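Side-chain contact in putative sortase (Streptococcus pneumoniae, PDB 2W1J), which is a class C sortase that probably links pilin subunits covalently by transpeptidation during assembly of the pneumococcal pilus fibre: residues 23-28 against 101-106. Residues are numbered along the deposited sequence; the frame is centred on the assembly and turned at random.
Sequences ERMKLA and LPIGGN
A28 of helix 18-33 packs against L101 and I103, and M25 lies against I103 one helical turn earlier. This joins the N-terminal helical region to the sortase beta-barrel, through the loop that runs from strand 93-95 to strand 108-113. The contact is small and apolar.

The buried, tightly packed part is around A28. Its CB points at the loop and meets two methyls, I103 CD1 at 4.0 Å and L101 CD1 at 4.1 Å. With so short a side chain, the helix backbone is touched as well: I103 CD1 is 3.8 Å from A28 C. All three residues are buried. L60 adds to the packing on both A28 and L101.

P102 lies between the two loop residues, at the centre of an inverse gamma turn closed by the bond from I103 N to L101 O (2.8 Å). L101 and I103 both point to the helix; L101 and P102 also touch H95 of strand 93-95. Farther along the same helix, N32 OD1 accepts a hydrogen bond from L101 N, a polar tie beside the apolar patch.

The solvent side is at M25, which is partly exposed, although its end methyl still packs closely. The M25 CB does not point at the loop; bends at chi2 (-59°) and chi3 (-65°) bring CE to it. M25 and I103 then pass alongside in opposite directions. I103 divides its branches between the two helix residues. At chi1 63°, CG1 sits between the backbone N and the carbonyl carbon and carries CD1 to A28. CG2 is anti to the carbonyl carbon and meets M25: the M25 CE methyl rests 3.7 Å from I103 CG2.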
# COMPACT_ATOMS: atom_id res chain seq x y z
N GLU A 23 -5.11 19.85 -7.45
CA GLU A 23 -6.35 19.79 -6.67
C GLU A 23 -6.44 18.48 -5.90
O GLU A 23 -6.79 18.44 -4.71
CB GLU A 23 -7.56 19.95 -7.60
CG GLU A 23 -7.64 21.29 -8.32
CD GLU A 23 -8.85 21.40 -9.25
OE1 GLU A 23 -9.33 20.35 -9.74
OE2 GLU A 23 -9.31 22.53 -9.49
N ARG A 24 -6.16 17.39 -6.59
CA ARG A 24 -6.28 16.07 -5.99
C ARG A 24 -5.29 15.89 -4.85
O ARG A 24 -5.63 15.31 -3.81
CB ARG A 24 -6.07 15.00 -7.05
CG ARG A 24 -7.19 14.86 -8.07
CD ARG A 24 -6.69 14.03 -9.23
NE ARG A 24 -7.73 13.67 -10.19
CZ ARG A 24 -8.32 12.49 -10.22
NH1 ARG A 24 -7.99 11.55 -9.34
NH2 ARG A 24 -9.25 12.23 -11.14
N MET A 25 -4.07 16.38 -5.03
CA MET A 25 -3.06 16.25 -4.00
C MET A 25 -3.39 17.12 -2.79
O MET A 25 -3.07 16.75 -1.66
CB MET A 25 -1.67 16.57 -4.56
CG MET A 25 -1.20 15.54 -5.59
SD MET A 25 -1.10 13.83 -5.02
CE MET A 25 0.21 13.95 -3.80
N LYS A 26 -4.03 18.26 -3.00
CA LYS A 26 -4.51 19.08 -1.89
C LYS A 26 -5.45 18.26 -1.01
O LYS A 26 -5.33 18.24 0.22
CB LYS A 26 -5.25 20.31 -2.42
CG LYS A 26 -5.96 21.15 -1.35
CD LYS A 26 -6.92 22.14 -1.99
CE LYS A 26 -8.36 21.76 -1.73
NZ LYS A 26 -8.76 22.21 -0.38
N LEU A 27 -6.39 17.58 -1.66
CA LEU A 27 -7.34 16.75 -0.93
C LEU A 27 -6.67 15.59 -0.21
O LEU A 27 -7.01 15.27 0.92
CB LEU A 27 -8.43 16.23 -1.87
CG LEU A 27 -9.33 17.31 -2.46
CD1 LEU A 27 -10.22 16.76 -3.56
CD2 LEU A 27 -10.15 17.98 -1.38
N ALA A 28 -5.70 14.97 -0.87
CA ALA A 28 -5.00 13.83 -0.28
C ALA A 28 -4.18 14.29 0.92
O ALA A 28 -4.14 13.62 1.95
CB ALA A 28 -4.10 13.15 -1.31
N LEU A 101 -2.60 7.77 3.37
CA LEU A 101 -2.58 7.60 1.92
C LEU A 101 -1.15 7.62 1.41
O LEU A 101 -0.28 8.28 2.00
CB LEU A 101 -3.36 8.72 1.25
CG LEU A 101 -4.84 8.79 1.61
CD1 LEU A 101 -5.47 10.03 0.99
CD2 LEU A 101 -5.55 7.53 1.12
N PRO A 102 -0.89 6.89 0.31
CA PRO A 102 0.48 6.70 -0.16
C PRO A 102 0.96 7.90 -0.98
O PRO A 102 1.15 7.82 -2.20
CB PRO A 102 0.38 5.43 -1.02
CG PRO A 102 -1.03 5.47 -1.55
CD PRO A 102 -1.85 6.03 -0.41
N ILE A 103 1.19 9.00 -0.27
CA ILE A 103 1.74 10.22 -0.85
C ILE A 103 3.00 10.70 -0.12
O ILE A 103 3.57 11.73 -0.47
CB ILE A 103 0.70 11.36 -0.89
CG1 ILE A 103 0.27 11.74 0.53
CG2 ILE A 103 -0.49 10.95 -1.73
CD1 ILE A 103 -0.59 13.01 0.63
N GLY A 104 3.44 9.95 0.89
CA GLY A 104 4.66 10.27 1.61
C GLY A 104 4.56 11.53 2.45
O GLY A 104 3.49 12.14 2.56
N GLY A 105 5.70 11.91 3.02
CA GLY A 105 5.80 13.07 3.90
C GLY A 105 6.31 12.67 5.27
O GLY A 105 6.22 11.51 5.68
N ASN A 106 6.87 13.62 6.01
CA ASN A 106 7.30 13.34 7.37
C ASN A 106 6.08 12.88 8.20
O ASN A 106 4.96 13.30 7.95
CB ASN A 106 7.97 14.58 7.98
CG ASN A 106 8.84 14.27 9.19
OD1 ASN A 106 9.14 13.10 9.47
ND2 ASN A 106 9.26 15.31 9.89